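PDB 5JGF: vacuolar aminopeptidase 1 from Saccharomyces cerevisiae, which removes N-terminal amino acids, preferably neutral or hydrophobic ones, from peptides in the vacuole as a zinc-dependent, dodecameric M18 aminopeptidase. Local coordinates for residues 32-46 with 60-74. Numbering follows the deposited sequence.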
loop_
_atom_site.group_PDB
_atom_site.type_symbol
_atom_site.label_atom_id
_atom_site.label_comp_id
_atom_site.label_asym_id
_atom_site.label_seq_id
_atom_site.Cartn_x
_atom_site.Cartn_y
_atom_site.Cartn_z
ATOM N N PHE D 32 -45.093 21.615 27.676
ATOM C CA PHE D 32 -45.999 22.280 26.748
ATOM C C PHE D 32 -47.464 21.995 27.057
ATOM O O PHE D 32 -48.324 22.858 26.847
ATOM C CB PHE D 32 -45.684 21.877 25.303
ATOM C CG PHE D 32 -44.397 22.461 24.780
ATOM C CD1 PHE D 32 -44.133 23.819 24.909
ATOM C CD2 PHE D 32 -43.453 21.650 24.157
ATOM C CE1 PHE D 32 -42.941 24.369 24.426
ATOM C CE2 PHE D 32 -42.259 22.189 23.669
ATOM C CZ PHE D 32 -42.002 23.550 23.806
ATOM N N ALA D 33 -47.751 20.791 27.540
ATOM C CA ALA D 33 -49.118 20.430 27.894
ATOM C C ALA D 33 -49.576 21.317 29.037
ATOM O O ALA D 33 -50.708 21.805 29.050
ATOM C CB ALA D 33 -49.185 18.965 28.317
ATOM N N GLU D 34 -48.685 21.521 29.997
ATOM C CA GLU D 34 -48.980 22.348 31.157
ATOM C C GLU D 34 -49.202 23.795 30.746
ATOM O O GLU D 34 -50.099 24.468 31.264
ATOM C CB GLU D 34 -47.828 22.255 32.147
ATOM C CG GLU D 34 -48.107 22.892 33.487
ATOM C CD GLU D 34 -47.002 22.585 34.493
ATOM O OE1 GLU D 34 -46.780 23.364 35.439
ATOM O OE2 GLU D 34 -46.331 21.551 34.337
ATOM N N LEU D 35 -48.383 24.266 29.809
ATOM C CA LEU D 35 -48.485 25.631 29.303
ATOM C C LEU D 35 -49.802 25.811 28.554
ATOM O O LEU D 35 -50.472 26.841 28.683
ATOM C CB LEU D 35 -47.316 25.924 28.357
ATOM C CG LEU D 35 -47.260 27.330 27.754
ATOM C CD1 LEU D 35 -47.054 28.345 28.871
ATOM C CD2 LEU D 35 -46.124 27.413 26.735
ATOM N N LEU D 36 -50.162 24.806 27.763
ATOM C CA LEU D 36 -51.406 24.843 27.002
ATOM C C LEU D 36 -52.609 24.834 27.945
ATOM O O LEU D 36 -53.591 25.543 27.708
ATOM C CB LEU D 36 -51.472 23.652 26.041
ATOM C CG LEU D 36 -50.493 23.740 24.866
ATOM C CD1 LEU D 36 -50.304 22.364 24.244
ATOM C CD2 LEU D 36 -51.014 24.737 23.838
ATOM N N ASP D 37 -52.535 24.030 29.006
ATOM C CA ASP D 37 -53.624 23.968 29.983
ATOM C C ASP D 37 -53.837 25.363 30.559
ATOM O O ASP D 37 -54.959 25.859 30.630
ATOM C CB ASP D 37 -53.290 23.026 31.144
ATOM C CG ASP D 37 -53.317 21.564 30.754
ATOM O OD1 ASP D 37 -53.982 21.209 29.758
ATOM O OD2 ASP D 37 -52.682 20.760 31.468
ATOM N N LYS D 38 -52.740 25.984 30.976
ATOM C CA LYS D 38 -52.783 27.316 31.556
ATOM C C LYS D 38 -53.391 28.342 30.607
ATOM O O LYS D 38 -54.011 29.310 31.045
ATOM C CB LYS D 38 -51.371 27.755 31.959
ATOM C CG LYS D 38 -51.259 29.235 32.277
ATOM C CD LYS D 38 -49.902 29.599 32.847
ATOM C CE LYS D 38 -49.808 31.103 33.062
ATOM N NZ LYS D 38 -48.829 31.456 34.122
ATOM N N HIS D 39 -53.215 28.133 29.308
ATOM C CA HIS D 39 -53.752 29.064 28.328
ATOM C C HIS D 39 -55.077 28.614 27.732
ATOM O O HIS D 39 -55.444 28.978 26.614
ATOM C CB HIS D 39 -52.700 29.335 27.255
ATOM C CG HIS D 39 -51.585 30.210 27.737
ATOM N ND1 HIS D 39 -51.655 31.586 27.707
ATOM C CD2 HIS D 39 -50.413 29.906 28.343
ATOM C CE1 HIS D 39 -50.575 32.092 28.273
ATOM N NE2 HIS D 39 -49.805 31.095 28.668
ATOM N N ASN D 40 -55.787 27.807 28.509
ATOM C CA ASN D 40 -57.106 27.320 28.150
ATOM C C ASN D 40 -57.269 26.449 26.911
ATOM O O ASN D 40 -58.283 26.538 26.217
ATOM C CB ASN D 40 -58.064 28.512 28.082
ATOM C CG ASN D 40 -58.044 29.334 29.358
ATOM O OD1 ASN D 40 -57.607 30.487 29.366
ATOM N ND2 ASN D 40 -58.504 28.737 30.451
ATOM N N PHE D 41 -56.273 25.617 26.623
ATOM C CA PHE D 41 -56.378 24.685 25.506
ATOM C C PHE D 41 -56.909 23.419 26.171
ATOM O O PHE D 41 -56.399 23.001 27.210
ATOM C CB PHE D 41 -55.012 24.397 24.870
ATOM C CG PHE D 41 -54.571 25.429 23.867
ATOM C CD1 PHE D 41 -54.198 26.704 24.272
ATOM C CD2 PHE D 41 -54.512 25.112 22.510
ATOM C CE1 PHE D 41 -53.770 27.653 23.339
ATOM C CE2 PHE D 41 -54.085 26.052 21.569
ATOM C CZ PHE D 41 -53.713 27.325 21.987
ATOM N N LYS D 42 -57.937 22.818 25.589
ATOM C CA LYS D 42 -58.537 21.619 26.159
ATOM C C LYS D 42 -57.865 20.342 25.673
ATOM O O LYS D 42 -57.735 20.122 24.471
ATOM C CB LYS D 42 -60.026 21.590 25.813
ATOM C CG LYS D 42 -60.773 20.339 26.246
ATOM C CD LYS D 42 -62.203 20.397 25.722
ATOM C CE LYS D 42 -62.985 19.133 26.032
ATOM N NZ LYS D 42 -64.324 19.167 25.374
ATOM N N TYR D 43 -57.444 19.499 26.608
ATOM C CA TYR D 43 -56.803 18.241 26.247
ATOM C C TYR D 43 -57.813 17.211 25.769
ATOM O O TYR D 43 -58.853 17.008 26.396
ATOM C CB TYR D 43 -56.026 17.659 27.431
ATOM C CG TYR D 43 -55.529 16.253 27.170
ATOM C CD1 TYR D 43 -56.241 15.141 27.624
ATOM C CD2 TYR D 43 -54.371 16.033 26.422
ATOM C CE1 TYR D 43 -55.811 13.841 27.338
ATOM C CE2 TYR D 43 -53.935 14.743 26.130
ATOM C CZ TYR D 43 -54.657 13.653 26.591
ATOM O OH TYR D 43 -54.224 12.379 26.305
ATOM N N LEU D 44 -57.492 16.562 24.654
ATOM C CA LEU D 44 -58.344 15.531 24.075
ATOM C C LEU D 44 -57.545 14.236 23.958
ATOM O O LEU D 44 -56.434 14.232 23.431
ATOM C CB LEU D 44 -58.817 15.946 22.684
ATOM C CG LEU D 44 -59.616 17.244 22.541
ATOM C CD1 LEU D 44 -59.963 17.451 21.074
ATOM C CD2 LEU D 44 -60.883 17.174 23.386
ATOM N N SER D 45 -58.110 13.141 24.450
ATOM C CA SER D 45 -57.437 11.850 24.380
ATOM C C SER D 45 -57.636 11.206 23.015
ATOM O O SER D 45 -58.743 11.203 22.480
ATOM C CB SER D 45 -57.978 10.908 25.456
ATOM O OG SER D 45 -57.429 9.614 25.303
ATOM N N GLU D 46 -56.561 10.660 22.455
ATOM C CA GLU D 46 -56.631 9.995 21.160
ATOM C C GLU D 46 -57.504 8.748 21.213
ATOM O O GLU D 46 -58.056 8.326 20.201
ATOM C CB GLU D 46 -55.242 9.549 20.706
ATOM C CG GLU D 46 -54.449 10.547 19.920
ATOM C CD GLU D 46 -53.377 9.851 19.103
ATOM O OE1 GLU D 46 -52.583 9.085 19.690
ATOM O OE2 GLU D 46 -53.339 10.063 17.876
ATOM N N LYS D 60 -59.943 25.740 21.268
ATOM C CA LYS D 60 -58.517 25.494 21.438
ATOM C C LYS D 60 -58.315 24.136 22.100
ATOM O O LYS D 60 -58.814 23.893 23.202
ATOM C CB LYS D 60 -57.904 26.599 22.301
ATOM C CG LYS D 60 -58.062 27.983 21.694
ATOM C CD LYS D 60 -57.637 29.076 22.657
ATOM C CE LYS D 60 -57.912 30.457 22.074
ATOM N NZ LYS D 60 -57.667 31.529 23.078
ATOM N N PHE D 61 -57.588 23.249 21.423
ATOM C CA PHE D 61 -57.347 21.914 21.955
ATOM C C PHE D 61 -55.928 21.424 21.697
ATOM O O PHE D 61 -55.124 22.082 21.036
ATOM C CB PHE D 61 -58.296 20.893 21.315
ATOM C CG PHE D 61 -59.712 21.378 21.142
ATOM C CD1 PHE D 61 -60.056 22.202 20.074
ATOM C CD2 PHE D 61 -60.702 20.996 22.038
ATOM C CE1 PHE D 61 -61.367 22.638 19.902
ATOM C CE2 PHE D 61 -62.020 21.430 21.872
ATOM C CZ PHE D 61 -62.349 22.249 20.804
ATOM N N TYR D 62 -55.635 20.249 22.237
ATOM C CA TYR D 62 -54.353 19.600 22.015
ATOM C C TYR D 62 -54.490 18.148 22.429
ATOM O O TYR D 62 -55.347 17.804 23.245
ATOM C CB TYR D 62 -53.214 20.282 22.792
ATOM C CG TYR D 62 -53.149 19.999 24.279
ATOM C CD1 TYR D 62 -53.915 20.731 25.188
ATOM C CD2 TYR D 62 -52.290 19.021 24.782
ATOM C CE1 TYR D 62 -53.821 20.500 26.558
ATOM C CE2 TYR D 62 -52.189 18.781 26.149
ATOM C CZ TYR D 62 -52.956 19.524 27.031
ATOM O OH TYR D 62 -52.849 19.295 28.380
ATOM N N THR D 63 -53.671 17.289 21.833
ATOM C CA THR D 63 -53.692 15.877 22.165
ATOM C C THR D 63 -52.248 15.404 22.221
ATOM O O THR D 63 -51.342 16.089 21.738
ATOM C CB THR D 63 -54.482 15.052 21.121
ATOM O OG1 THR D 63 -54.620 13.705 21.587
ATOM C CG2 THR D 63 -53.766 15.051 19.769
ATOM N N ILE D 64 -52.035 14.239 22.817
ATOM C CA ILE D 64 -50.694 13.699 22.947
ATOM C C ILE D 64 -50.692 12.223 22.602
ATOM O O ILE D 64 -51.635 11.499 22.919
ATOM C CB ILE D 64 -50.171 13.873 24.389
ATOM C CG1 ILE D 64 -50.157 15.360 24.753
ATOM C CG2 ILE D 64 -48.767 13.280 24.522
ATOM C CD1 ILE D 64 -49.813 15.631 26.203
ATOM N N ARG D 65 -49.632 11.783 21.936
ATOM C CA ARG D 65 -49.493 10.384 21.576
ATOM C C ARG D 65 -48.174 9.876 22.148
ATOM O O ARG D 65 -47.143 10.531 22.005
ATOM C CB ARG D 65 -49.487 10.212 20.054
ATOM C CG ARG D 65 -49.232 8.771 19.612
ATOM C CD ARG D 65 -49.203 8.643 18.100
ATOM N NE ARG D 65 -50.492 8.968 17.498
ATOM C CZ ARG D 65 -50.727 8.975 16.190
ATOM N NH1 ARG D 65 -49.754 8.675 15.335
ATOM N NH2 ARG D 65 -51.936 9.281 15.735
ATOM N N ASN D 66 -48.221 8.727 22.820
ATOM C CA ASN D 66 -47.019 8.105 23.381
ATOM C C ASN D 66 -46.320 8.963 24.434
ATOM O O ASN D 66 -45.257 8.591 24.935
ATOM C CB ASN D 66 -46.036 7.796 22.242
ATOM C CG ASN D 66 -45.004 6.751 22.622
ATOM O OD1 ASN D 66 -45.348 5.605 22.902
ATOM N ND2 ASN D 66 -43.729 7.143 22.631
ATOM N N GLY D 67 -46.915 10.105 24.768
ATOM C CA GLY D 67 -46.317 11.001 25.743
ATOM C C GLY D 67 -45.123 11.765 25.185
ATOM O O GLY D 67 -44.430 12.459 25.924
ATOM N N THR D 68 -44.894 11.654 23.877
ATOM C CA THR D 68 -43.754 12.313 23.233
ATOM C C THR D 68 -44.089 12.975 21.894
ATOM O O THR D 68 -43.201 13.503 21.224
ATOM C CB THR D 68 -42.625 11.295 22.963
ATOM O OG1 THR D 68 -43.112 10.275 22.078
ATOM C CG2 THR D 68 -42.159 10.644 24.252
ATOM N N ASN D 69 -45.362 12.941 21.514
ATOM C CA ASN D 69 -45.840 13.483 20.239
ATOM C C ASN D 69 -47.070 14.324 20.606
ATOM O O ASN D 69 -48.085 13.784 21.046
ATOM C CB ASN D 69 -46.208 12.286 19.349
ATOM C CG ASN D 69 -46.650 12.662 17.938
ATOM O OD1 ASN D 69 -47.190 11.812 17.228
ATOM N ND2 ASN D 69 -46.415 13.900 17.519
ATOM N N LEU D 70 -46.971 15.639 20.439
ATOM C CA LEU D 70 -48.066 16.533 20.805
ATOM C C LEU D 70 -48.534 17.432 19.671
ATOM O O LEU D 70 -47.736 17.898 18.861
ATOM C CB LEU D 70 -47.638 17.395 22.002
ATOM C CG LEU D 70 -48.602 18.447 22.575
ATOM C CD1 LEU D 70 -48.265 18.695 24.031
ATOM C CD2 LEU D 70 -48.513 19.740 21.779
ATOM N N SER D 71 -49.843 17.659 19.615
ATOM C CA SER D 71 -50.419 18.530 18.601
ATOM C C SER D 71 -51.391 19.489 19.270
ATOM O O SER D 71 -52.362 19.063 19.897
ATOM C CB SER D 71 -51.159 17.722 17.536
ATOM O OG SER D 71 -51.693 18.585 16.543
ATOM N N ALA D 72 -51.104 20.780 19.157
ATOM C CA ALA D 72 -51.959 21.810 19.731
ATOM C C ALA D 72 -52.603 22.507 18.548
ATOM O O ALA D 72 -51.934 22.790 17.552
ATOM C CB ALA D 72 -51.130 22.800 20.534
ATOM N N PHE D 73 -53.901 22.776 18.638
ATOM C CA PHE D 73 -54.570 23.436 17.534
ATOM C C PHE D 73 -55.700 24.368 17.941
ATOM O O PHE D 73 -56.280 24.244 19.023
ATOM C CB PHE D 73 -55.071 22.395 16.523
ATOM C CG PHE D 73 -55.979 21.341 17.109
ATOM C CD1 PHE D 73 -57.356 21.403 16.910
ATOM C CD2 PHE D 73 -55.454 20.264 17.819
ATOM C CE1 PHE D 73 -58.199 20.399 17.403
ATOM C CE2 PHE D 73 -56.287 19.258 18.316
ATOM C CZ PHE D 73 -57.662 19.326 18.105
ATOM N N ILE D 74 -55.976 25.318 17.057
ATOM C CA ILE D 74 -57.023 26.310 17.253
ATOM C C ILE D 74 -57.931 26.209 16.034
ATOM O O ILE D 74 -57.484 26.399 14.902
ATOM C CB ILE D 74 -56.432 27.728 17.323
ATOM C CG1 ILE D 74 -55.312 27.773 18.366
ATOM C CG2 ILE D 74 -57.529 28.734 17.675
ATOM C CD1 ILE D 74 -54.540 29.080 18.380
HETATM O O HOH W 1 -55.398 31.132 24.598
HETATM O O HOH W 2 -54.046 10.918 23.842
#
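The Tyr62 ring lies between Leu36, whose CD1 sits over one face 3.7 Å from CG of Tyr62, and the backbone of Tyr43, whose CA covers the opposite face. Onto this second face the Tyr43 ring also turns its edge, an offset edge-to-face pair with planes 63° apart. At the rim of Tyr62, near its plane, are Asp37 OD1 and Phe41 O. With CG of Tyr62 set between its backbone N and carbonyl carbon (chi1 76°), the ring swings toward the end of helix 25-38, and its OH donates to Asp37 OD1 at 2.6 Å, on the syn side but well out of the carboxylate plane. Phe41 is likewise covered on both faces, by Leu36 CD2 from the last turn of the helix and by Lys60 CB, with Phe61 O at its edge. The helix closes in a Schellman motif at Asn40, and the chain then runs parallel to strand 58-65: Lys42 N donates to Lys60 O (2.8 Å), and Leu44 N to Tyr62 O (2.9 Å). Further on, Thr63 OG1 donates to Leu44 O at 2.6 Å. Glu46 and Arg65 meet side-on, NE reaching OE1 at 3.0 Å and NH2 the syn lone pair of OE2 at 2.7 Å, both within the guanidinium plane. A leucine in place of Arg65 would probably leave the buried Glu46 carboxylate without its charge partner and the carbonyls of Arg305 and Gly310 without their NH1 donor. Strand 42-43 is an outermost strand of the large mixed sheet within this chain, Ala33 and Leu36 pack on the hairpin, and Arg65 probably offsets the cost of burying Glu46 beside a neighbouring subunit.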